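Long-range contacts in dextranase (Pseudarthrobacter oxydans, PDB 6NZS), which probably catalyses the endohydrolysis of alpha-1,6-glucosidic linkages in dextran, as a glycoside hydrolase of family 49: residues 163-168 against 438-443; 156-161 against 170-175. All blocks are in the same frame, centred on the assembly; numbering follows the deposited sequence.

Contact 1: residues 163-168 against 438-443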
loop_
_atom_site.group_PDB
_atom_site.type_symbol
_atom_site.label_atom_id
_atom_site.label_comp_id
_atom_site.label_asym_id
_atom_site.label_seq_id
_atom_site.Cartn_x
_atom_site.Cartn_y
_atom_site.Cartn_z
ATOM N N GLY A 163 -0.160 29.224 2.572
ATOM C CA GLY A 163 1.181 29.059 3.110
ATOM C C GLY A 163 2.158 28.477 2.107
ATOM O O GLY A 163 2.039 28.664 0.891
ATOM N N ASP A 164 3.136 27.730 2.632
ATOM C CA ASP A 164 4.210 27.217 1.790
ATOM C C ASP A 164 3.760 26.013 0.972
ATOM O O ASP A 164 4.138 25.873 -0.200
ATOM C CB ASP A 164 5.410 26.824 2.656
ATOM C CG ASP A 164 6.157 28.029 3.215
ATOM O OD1 ASP A 164 6.084 29.116 2.610
ATOM O OD2 ASP A 164 6.829 27.880 4.255
ATOM N N SER A 165 2.960 25.133 1.562
ATOM C CA SER A 165 2.646 23.859 0.929
ATOM C C SER A 165 1.190 23.709 0.550
ATOM O O SER A 165 0.848 22.778 -0.194
ATOM C CB SER A 165 3.001 22.695 1.866
ATOM O OG SER A 165 4.381 22.703 2.172
ATOM N N GLY A 166 0.323 24.574 1.042
ATOM C CA GLY A 166 -1.096 24.377 0.896
ATOM C C GLY A 166 -1.615 23.357 1.886
ATOM O O GLY A 166 -0.871 22.696 2.617
ATOM N N LYS A 167 -2.938 23.240 1.904
ATOM C CA LYS A 167 -3.649 22.259 2.707
ATOM C C LYS A 167 -4.778 21.711 1.853
ATOM O O LYS A 167 -5.330 22.420 1.007
ATOM C CB LYS A 167 -4.266 22.895 3.964
ATOM C CG LYS A 167 -3.246 23.422 4.965
ATOM C CD LYS A 167 -2.797 22.332 5.920
ATOM C CE LYS A 167 -1.496 22.698 6.627
ATOM N NZ LYS A 167 -0.781 21.486 7.122
ATOM N N LEU A 168 -5.117 20.445 2.073
ATOM C CA LEU A 168 -6.235 19.861 1.348
ATOM C C LEU A 168 -7.568 20.316 1.937
ATOM O O LEU A 168 -7.713 20.504 3.148
ATOM C CB LEU A 168 -6.160 18.335 1.351
ATOM C CG LEU A 168 -5.066 17.748 0.466
ATOM C CD1 LEU A 168 -5.164 16.237 0.531
ATOM C CD2 LEU A 168 -5.168 18.225 -0.969
ATOM N N MET A 438 -1.289 13.319 -3.799
ATOM C CA MET A 438 -0.022 14.034 -3.669
ATOM C C MET A 438 -0.219 15.471 -4.144
ATOM O O MET A 438 -0.567 15.711 -5.306
ATOM C CB MET A 438 1.073 13.312 -4.452
ATOM C CG MET A 438 1.354 11.905 -3.898
ATOM S SD MET A 438 2.793 11.062 -4.617
ATOM C CE MET A 438 2.254 10.892 -6.312
ATOM N N TYR A 439 -0.035 16.432 -3.239
ATOM C CA TYR A 439 -0.652 17.741 -3.428
ATOM C C TYR A 439 0.259 18.947 -3.254
ATOM O O TYR A 439 -0.213 20.063 -3.453
ATOM C CB TYR A 439 -1.847 17.922 -2.473
ATOM C CG TYR A 439 -1.488 18.057 -0.993
ATOM C CD1 TYR A 439 -1.231 19.301 -0.418
ATOM C CD2 TYR A 439 -1.437 16.941 -0.166
ATOM C CE1 TYR A 439 -0.917 19.419 0.929
ATOM C CE2 TYR A 439 -1.131 17.055 1.183
ATOM C CZ TYR A 439 -0.878 18.296 1.721
ATOM O OH TYR A 439 -0.581 18.407 3.059
ATOM N N TRP A 440 1.526 18.765 -2.893
ATOM C CA TRP A 440 2.321 19.863 -2.342
ATOM C C TRP A 440 2.465 21.030 -3.313
ATOM O O TRP A 440 2.810 20.855 -4.487
ATOM C CB TRP A 440 3.715 19.355 -1.988
ATOM C CG TRP A 440 3.754 18.155 -1.104
ATOM C CD1 TRP A 440 4.228 16.915 -1.433
ATOM C CD2 TRP A 440 3.358 18.082 0.270
ATOM N NE1 TRP A 440 4.138 16.076 -0.354
ATOM C CE2 TRP A 440 3.617 16.768 0.709
ATOM C CE3 TRP A 440 2.820 19.004 1.177
ATOM C CZ2 TRP A 440 3.339 16.342 2.003
ATOM C CZ3 TRP A 440 2.541 18.581 2.466
ATOM C CH2 TRP A 440 2.803 17.260 2.869
ATOM N N LYS A 441 2.233 22.238 -2.792
ATOM C CA LYS A 441 2.480 23.450 -3.561
ATOM C C LYS A 441 3.975 23.699 -3.718
ATOM O O LYS A 441 4.439 24.090 -4.798
ATOM C CB LYS A 441 1.805 24.614 -2.829
ATOM C CG LYS A 441 2.116 26.023 -3.306
ATOM C CD LYS A 441 1.392 27.004 -2.383
ATOM C CE LYS A 441 1.888 28.433 -2.525
ATOM N NZ LYS A 441 1.153 29.364 -1.620
ATOM N N ASP A 442 4.746 23.476 -2.658
ATOM C CA ASP A 442 6.187 23.637 -2.757
ATOM C C ASP A 442 6.797 22.377 -3.363
ATOM O O ASP A 442 6.157 21.322 -3.435
ATOM C CB ASP A 442 6.817 23.975 -1.394
ATOM C CG ASP A 442 6.495 22.957 -0.301
ATOM O OD1 ASP A 442 5.412 22.357 -0.315
ATOM O OD2 ASP A 442 7.345 22.763 0.605
ATOM N N VAL A 443 8.047 22.496 -3.812
ATOM C CA VAL A 443 8.743 21.389 -4.476
ATOM C C VAL A 443 9.424 20.564 -3.384
ATOM O O VAL A 443 10.548 20.847 -2.969
ATOM C CB VAL A 443 9.716 21.884 -5.545
ATOM C CG1 VAL A 443 10.491 20.723 -6.161
ATOM C CG2 VAL A 443 8.970 22.675 -6.632
HETATM O O HOH W 1 -0.076 20.666 4.285
HETATM O O HOH W 2 -3.738 18.887 4.060
#
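The first torsion of Y439 (chi1 69°) sets CG between the backbone N and the carbonyl carbon, on a side chain whose CB points toward 163-168, while K441 has CG anti to its backbone N (chi1 170°) and runs extended to its amine. L168 lies over one face of the Y439 ring: its CG is 3.9 Å from the ring centroid in a CH-pi contact, and its CD2 packs on Y439 CB. A branched leucine suits this place because one methyl can reach back to CB while CG covers the ring. At the ring's edge, in its plane, are G166 O and a water that joins Y439 OH, at 2.6 Å, to G166 O and K167 NZ, giving the hydroxyl a polar partner while L168 covers a face; the K167 amine also pairs with E72.

The long aliphatic part of K441 passes D164 O and brings NZ to G163 O at 2.8 Å, nearly along the C=O axis; M161 O accepts from the same amine. Backbone closes the middle of the contact: K441 N donates to S165 O at 3.0 Å. Next to it S165 OG donates to D442 OD1 at 2.7 Å, meeting the carboxylate from above its plane, and S165 CB rests at the edge of the W440 ring. K444 bonds S165 OG and pairs with D442 OD2, which would offset the acid's charge. G166 takes a positive phi with an extended psi (78°/173°), a conformation that suits glycine.

This surface contact joins the N-terminal Ig-like domain to the beta-solenoid: the turn between strands 154-159 and 168-169 meets the loop linking strands 423-435 and 450-452, with I178 of strand 176-192 against both L168 and Y439.

Contact 2: residues 156-161 against 170-175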
loop_
_atom_site.group_PDB
_atom_site.type_symbol
_atom_site.label_atom_id
_atom_site.label_comp_id
_atom_site.label_asym_id
_atom_site.label_seq_id
_atom_site.Cartn_x
_atom_site.Cartn_y
_atom_site.Cartn_z
ATOM N N THR A 156 -13.963 15.709 -5.009
ATOM C CA THR A 156 -12.662 16.188 -5.450
ATOM C C THR A 156 -11.934 16.816 -4.273
ATOM O O THR A 156 -12.496 17.665 -3.565
ATOM C CB THR A 156 -12.801 17.188 -6.603
ATOM O OG1 THR A 156 -13.419 16.525 -7.722
ATOM C CG2 THR A 156 -11.433 17.748 -7.020
ATOM N N ALA A 157 -10.694 16.383 -4.054
ATOM C CA ALA A 157 -9.811 17.044 -3.102
ATOM C C ALA A 157 -9.122 18.213 -3.794
ATOM O O ALA A 157 -8.637 18.074 -4.925
ATOM C CB ALA A 157 -8.763 16.059 -2.593
ATOM N N TYR A 158 -9.095 19.363 -3.118
ATOM C CA TYR A 158 -8.456 20.574 -3.621
ATOM C C TYR A 158 -7.338 21.019 -2.690
ATOM O O TYR A 158 -7.375 20.765 -1.488
ATOM C CB TYR A 158 -9.466 21.727 -3.695
ATOM C CG TYR A 158 -10.575 21.485 -4.678
ATOM C CD1 TYR A 158 -11.725 20.803 -4.297
ATOM C CD2 TYR A 158 -10.478 21.934 -5.986
ATOM C CE1 TYR A 158 -12.755 20.574 -5.198
ATOM C CE2 TYR A 158 -11.505 21.708 -6.894
ATOM C CZ TYR A 158 -12.631 21.019 -6.496
ATOM O OH TYR A 158 -13.659 20.798 -7.397
ATOM N N ASN A 159 -6.353 21.709 -3.253
ATOM C CA ASN A 159 -5.317 22.360 -2.464
ATOM C C ASN A 159 -5.711 23.824 -2.350
ATOM O O ASN A 159 -5.928 24.490 -3.368
ATOM C CB ASN A 159 -3.939 22.203 -3.116
ATOM C CG ASN A 159 -2.809 22.737 -2.237
ATOM O OD1 ASN A 159 -3.023 23.616 -1.404
ATOM N ND2 ASN A 159 -1.609 22.212 -2.425
ATOM N N ASP A 160 -5.860 24.309 -1.116
ATOM C CA ASP A 160 -6.261 25.702 -0.923
ATOM C C ASP A 160 -5.126 26.698 -1.140
ATOM O O ASP A 160 -5.358 27.917 -1.067
ATOM C CB ASP A 160 -6.981 25.906 0.424
ATOM C CG ASP A 160 -6.056 25.811 1.642
ATOM O OD1 ASP A 160 -4.818 25.707 1.509
ATOM O OD2 ASP A 160 -6.598 25.843 2.768
ATOM N N MET A 161 -3.912 26.207 -1.392
ATOM C CA MET A 161 -2.756 27.023 -1.749
ATOM C C MET A 161 -2.284 27.920 -0.615
ATOM O O MET A 161 -1.519 28.866 -0.846
ATOM C CB MET A 161 -2.974 27.805 -3.053
ATOM C CG MET A 161 -3.415 26.894 -4.215
ATOM S SD MET A 161 -2.266 25.528 -4.504
ATOM C CE MET A 161 -1.063 26.368 -5.505
ATOM N N THR A 170 -12.123 20.157 0.820
ATOM C CA THR A 170 -13.160 19.809 -0.140
ATOM C C THR A 170 -13.793 21.033 -0.784
ATOM O O THR A 170 -14.644 20.877 -1.664
ATOM C CB THR A 170 -14.252 18.940 0.505
ATOM O OG1 THR A 170 -14.802 19.634 1.624
ATOM C CG2 THR A 170 -13.680 17.619 0.973
ATOM N N GLU A 171 -13.404 22.240 -0.359
ATOM C CA GLU A 171 -13.929 23.461 -0.965
ATOM C C GLU A 171 -13.241 23.707 -2.302
ATOM O O GLU A 171 -12.008 23.690 -2.390
ATOM C CB GLU A 171 -13.749 24.672 -0.031
ATOM C CG GLU A 171 -12.312 25.082 0.262
ATOM C CD GLU A 171 -12.155 26.434 0.959
ATOM O OE1 GLU A 171 -11.000 26.957 0.996
ATOM O OE2 GLU A 171 -13.178 26.956 1.479
ATOM N N ALA A 172 -14.042 23.924 -3.345
ATOM C CA ALA A 172 -13.538 24.115 -4.701
ATOM C C ALA A 172 -13.173 25.560 -5.026
ATOM O O ALA A 172 -12.233 25.796 -5.795
ATOM C CB ALA A 172 -14.601 23.666 -5.709
ATOM N N GLU A 173 -13.900 26.533 -4.476
ATOM C CA GLU A 173 -13.836 27.901 -4.983
ATOM C C GLU A 173 -12.453 28.506 -4.783
ATOM O O GLU A 173 -11.969 28.612 -3.654
ATOM C CB GLU A 173 -14.887 28.750 -4.270
ATOM C CG GLU A 173 -14.850 30.229 -4.633
ATOM C CD GLU A 173 -15.518 30.511 -5.961
ATOM O OE1 GLU A 173 -16.238 29.620 -6.464
ATOM O OE2 GLU A 173 -15.326 31.622 -6.502
ATOM N N GLY A 174 -11.822 28.907 -5.887
ATOM C CA GLY A 174 -10.522 29.541 -5.842
ATOM C C GLY A 174 -9.365 28.615 -5.552
ATOM O O GLY A 174 -8.234 29.089 -5.391
ATOM N N ASN A 175 -9.608 27.311 -5.488
ATOM C CA ASN A 175 -8.589 26.341 -5.108
ATOM C C ASN A 175 -8.187 25.503 -6.320
ATOM O O ASN A 175 -8.737 25.645 -7.412
ATOM C CB ASN A 175 -9.099 25.493 -3.942
ATOM C CG ASN A 175 -9.352 26.318 -2.698
ATOM O OD1 ASN A 175 -8.685 27.328 -2.464
ATOM N ND2 ASN A 175 -10.297 25.884 -1.884
HETATM O O HOH W 3 -14.960 18.429 -2.943
HETATM O O HOH W 4 -9.350 26.490 2.949
#
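The Y158 ring is sandwiched, with T156 CG2 over one face, offset toward the rim, and A172 on the opposite face, while a water lies in plane at the edge. A172 CA sits above the ring centre, 3.6 Å from the centroid, as a CH-pi contact, and its CB reaches CZ at 3.4 Å; a small residue lets the backbone come this close. The water at the edge donates to T156 O and T170 O, bridging the two segments.

N175 has CG anti to its carbonyl carbon (chi1 -63°), and its OD1 comes 3.3 Å from D160 CA. Its ND2 donates to E171 O at 2.8 Å and to E171 OE1 at 3.2 Å, both acceptors near the amide plane, which fixes the amide's rotation. A second water spans D160 OD2 and E171 OE1, donating to both acids, while D160 OD1 bonds S162 OG.

A172 to N175 form a type II beta turn, where G174 readily adopts the positive phi. N159 OD1 accepts from M161 N, an Asx turn ending strand 154-159. That strand pairs antiparallel with 168-169 and 176-192, so the loop connecting those two strands crosses over it, beside helix 76-81, which T170 touches.

From the N terminus, the chain first runs along 156-161, makes the turn 163-168, and returns through 170-175; contact 2 closes this short excursion within the Ig-like domain. Contact 1 closes a far longer loop, some 270 residues, as the chain leaves that domain and winds through much of the solenoid before 438-443 comes back to the turn. The segments alternate along the sequence, so the two closures cross. They also touch: N159 ND2 probably bonds to Y439 O, so the solenoid loop grips both the turn and the strand end leading into it.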